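4-hydroxythreonine-4-phosphate dehydrogenase (Legionella pneumophila subsp. pneumophila, PDB 6XMY) probably catalyses the NAD(P)-dependent oxidation of 4-(phosphooxy)-L-threonine in pyridoxine 5'-phosphate biosynthesis, with a divalent metal ion such as zinc. Local coordinates at residues 186-191 with 236-241. Numbering follows the deposited sequence.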
ATOM      1  N   VAL A 186       8.636 -14.658   0.009  1.00 10.12           N
ATOM      2  CA  VAL A 186       7.626 -13.764   0.566  1.00 10.16           C
ATOM      3  C   VAL A 186       7.648 -13.816   2.086  1.00 11.21           C
ATOM      4  O   VAL A 186       7.647 -12.778   2.765  1.00 11.26           O
ATOM      5  CB  VAL A 186       6.237 -14.119   0.008  1.00  8.95           C
ATOM      6  CG1 VAL A 186       5.140 -13.505   0.870  1.00 10.84           C
ATOM      7  CG2 VAL A 186       6.129 -13.654  -1.432  1.00 11.06           C
ATOM      8  N   ILE A 187       7.635 -15.029   2.646  1.00 10.58           N
ATOM      9  CA  ILE A 187       7.568 -15.148   4.097  1.00 10.87           C
ATOM     10  C   ILE A 187       8.890 -14.745   4.762  1.00 11.63           C
ATOM     11  O   ILE A 187       8.883 -14.177   5.862  1.00 12.03           O
ATOM     12  CB  ILE A 187       7.022 -16.526   4.523  1.00  9.03           C
ATOM     13  CG1 ILE A 187       5.588 -16.673   3.995  1.00  9.52           C
ATOM     14  CG2 ILE A 187       7.044 -16.667   6.043  1.00 13.34           C
ATOM     15  CD1 ILE A 187       4.912 -17.996   4.347  1.00 10.16           C
ATOM     16  N   GLN A 188      10.032 -14.972   4.101  1.00 10.89           N
ATOM     17  CA  GLN A 188      11.292 -14.439   4.626  1.00 11.79           C
ATOM     18  C   GLN A 188      11.224 -12.919   4.744  1.00 12.52           C
ATOM     19  O   GLN A 188      11.604 -12.344   5.772  1.00 13.29           O
ATOM     20  CB  GLN A 188      12.461 -14.836   3.721  1.00 12.53           C
ATOM     21  CG  GLN A 188      12.968 -16.264   3.892  1.00 13.17           C
ATOM     22  CD  GLN A 188      13.971 -16.656   2.818  1.00 15.68           C
ATOM     23  OE1 GLN A 188      14.107 -15.979   1.794  1.00 18.46           O
ATOM     24  NE2 GLN A 188      14.677 -17.752   3.043  1.00 16.09           N
ATOM     25  N   GLN A 189      10.708 -12.252   3.711  1.00 13.17           N
ATOM     26  CA  GLN A 189      10.595 -10.800   3.767  1.00 11.66           C
ATOM     27  C   GLN A 189       9.612 -10.366   4.845  1.00 10.89           C
ATOM     28  O   GLN A 189       9.889  -9.430   5.605  1.00 13.30           O
ATOM     29  CB  GLN A 189      10.182 -10.246   2.406  1.00 11.19           C
ATOM     30  CG  GLN A 189      10.050  -8.733   2.403  1.00 16.30           C
ATOM     31  CD  GLN A 189      11.351  -8.033   2.732  1.00 14.75           C
ATOM     32  OE1 GLN A 189      12.338  -8.187   2.019  1.00 15.99           O
ATOM     33  NE2 GLN A 189      11.361  -7.273   3.823  1.00 17.07           N
ATOM     34  N   LEU A 190       8.456 -11.031   4.919  1.00 12.55           N
ATOM     35  CA  LEU A 190       7.474 -10.713   5.951  1.00 12.51           C
ATOM     36  C   LEU A 190       8.082 -10.858   7.344  1.00 13.42           C
ATOM     37  O   LEU A 190       7.942  -9.970   8.193  1.00 13.50           O
ATOM     38  CB  LEU A 190       6.258 -11.633   5.802  1.00 12.74           C
ATOM     39  CG  LEU A 190       5.211 -11.497   6.907  1.00 11.55           C
ATOM     40  CD1 LEU A 190       4.648 -10.087   6.962  1.00 12.07           C
ATOM     41  CD2 LEU A 190       4.091 -12.525   6.719  1.00 12.83           C
ATOM     42  N   HIS A 191       8.760 -11.980   7.594  1.00 12.22           N
ATOM     43  CA  HIS A 191       9.370 -12.210   8.899  1.00 12.94           C
ATOM     44  C   HIS A 191      10.386 -11.121   9.221  1.00 15.63           C
ATOM     45  O   HIS A 191      10.393 -10.563  10.328  1.00 15.67           O
ATOM     46  CB  HIS A 191      10.024 -13.595   8.902  1.00 14.35           C
ATOM     47  CG  HIS A 191      10.844 -13.884  10.119  1.00 17.78           C
ATOM     48  ND1 HIS A 191      12.166 -13.518  10.221  1.00 20.53           N
ATOM     49  CD2 HIS A 191      10.541 -14.527  11.272  1.00 19.14           C
ATOM     50  CE1 HIS A 191      12.641 -13.907  11.390  1.00 22.61           C
ATOM     51  NE2 HIS A 191      11.673 -14.517  12.050  1.00 21.52           N
ATOM     52  N   LYS A 236      10.244 -23.345   8.491  1.00 12.12           N
ATOM     53  CA  LYS A 236      10.412 -23.803   9.868  1.00 13.98           C
ATOM     54  C   LYS A 236      11.861 -24.164  10.158  1.00 14.23           C
ATOM     55  O   LYS A 236      12.384 -23.846  11.232  1.00 14.98           O
ATOM     56  CB  LYS A 236       9.506 -25.010  10.136  1.00 17.08           C
ATOM     57  CG  LYS A 236       8.040 -24.665  10.308  1.00 16.91           C
ATOM     58  CD  LYS A 236       7.200 -25.945  10.350  1.00 19.31           C
ATOM     59  CE  LYS A 236       5.712 -25.659  10.482  1.00 21.83           C
ATOM     60  NZ  LYS A 236       4.885 -26.887  10.262  1.00 22.87           N
ATOM     61  N   ASN A 237      12.527 -24.828   9.214  1.00 14.11           N
ATOM     62  CA  ASN A 237      13.921 -25.199   9.427  1.00 14.35           C
ATOM     63  C   ASN A 237      14.882 -24.030   9.257  1.00 12.60           C
ATOM     64  O   ASN A 237      16.070 -24.175   9.568  1.00 12.36           O
ATOM     65  CB  ASN A 237      14.313 -26.380   8.539  1.00 16.26           C
ATOM     66  CG  ASN A 237      13.718 -27.681   9.023  1.00 22.28           C
ATOM     67  OD1 ASN A 237      13.157 -27.744  10.116  1.00 23.89           O
ATOM     68  ND2 ASN A 237      13.837 -28.727   8.217  1.00 27.32           N
ATOM     69  N   GLN A 238      14.404 -22.885   8.773  1.00 13.28           N
ATOM     70  CA  GLN A 238      15.138 -21.633   8.879  1.00 13.46           C
ATOM     71  C   GLN A 238      14.805 -20.881  10.160  1.00 15.07           C
ATOM     72  O   GLN A 238      15.341 -19.790  10.384  1.00 16.86           O
ATOM     73  CB  GLN A 238      14.855 -20.744   7.662  1.00 13.16           C
ATOM     74  CG  GLN A 238      15.294 -21.368   6.355  1.00 15.83           C
ATOM     75  CD  GLN A 238      14.905 -20.542   5.162  1.00 17.40           C
ATOM     76  OE1 GLN A 238      14.330 -19.465   5.306  1.00 20.13           O
ATOM     77  NE2 GLN A 238      15.218 -21.034   3.969  1.00 16.89           N
ATOM     78  N   GLY A 239      13.941 -21.444  11.006  1.00 14.62           N
ATOM     79  CA  GLY A 239      13.574 -20.811  12.257  1.00 14.89           C
ATOM     80  C   GLY A 239      12.465 -19.794  12.166  1.00 15.59           C
ATOM     81  O   GLY A 239      12.298 -18.984  13.083  1.00 17.16           O
ATOM     82  N   ILE A 240      11.694 -19.802  11.084  1.00 14.30           N
ATOM     83  CA  ILE A 240      10.573 -18.887  10.916  1.00 11.78           C
ATOM     84  C   ILE A 240       9.305 -19.623  11.328  1.00 12.29           C
ATOM     85  O   ILE A 240       8.989 -20.690  10.788  1.00 14.16           O
ATOM     86  CB  ILE A 240      10.513 -18.358   9.477  1.00 12.68           C
ATOM     87  CG1 ILE A 240      11.763 -17.511   9.182  1.00 13.90           C
ATOM     88  CG2 ILE A 240       9.256 -17.527   9.269  1.00 14.24           C
ATOM     89  CD1 ILE A 240      11.929 -17.135   7.719  1.00 16.22           C
ATOM     90  N   ASP A 241       8.599 -19.070  12.315  1.00 12.38           N
ATOM     91  CA  ASP A 241       7.533 -19.778  13.031  1.00 10.77           C
ATOM     92  C   ASP A 241       6.219 -19.663  12.259  1.00 11.61           C
ATOM     93  O   ASP A 241       5.345 -18.854  12.572  1.00 13.18           O
ATOM     94  CB  ASP A 241       7.423 -19.214  14.443  1.00 11.63           C
ATOM     95  CG  ASP A 241       6.612 -20.085  15.375  1.00 14.81           C
ATOM     96  OD1 ASP A 241       6.132 -21.159  14.959  1.00 15.65           O
ATOM     97  OD2 ASP A 241       6.464 -19.681  16.546  1.00 19.85           O
TER
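Q188 and Q238 join through their side-chain amides: NE2 of Q188 donates to OE1 of Q238 over 2.9 Å. The bond is nearly straight at the hydrogen, 172°, and the acceptor lies in the amide plane of Q188. At the acceptor the donor sits well to one side of the C=O direction, at 112°, and is slightly tilted from the carbonyl plane. The two amide groups are almost coplanar although the extended chains that carry them meet at about a right angle. Next to this bond I240 reaches from the loop after helix 223-237 to helix 180-197. Its CG1 stands over one face of the H191 imidazole, 3.9 Å from the ring centroid and displaced toward the rim, a CH-pi contact. CG of H191, anti to the backbone N (chi1 172°), puts the ring on the side of I240. The CG2 branch of I240 meets H191 CD2 at 3.8 Å and, one helical turn back, I187 CG2 at 4.0 Å, methyl against methyl. CD1, at the end of the CG1 arm, lies 4.1 Å from CG of Q188. I187, I240 and Q188 all also touch L235 on helix 223-237, and I187 continues inward onto I205, V207 and V264 of strands 204-208 and 262-265. The H191 side chain lies near a bound sulfate, probably from the crystallisation liquor. G239, with positive phi, closes helix 223-237; its N bonds to K236 O, and the chain turns there to bring I240 against the neighbouring helix. D241 then pairs through its backbone with I205. Far from the annotated sites, helix 180-197 thus packs against the C-terminal end of helix 223-237, where a Schellman motif leads into strand 241-246, outermost within this chain.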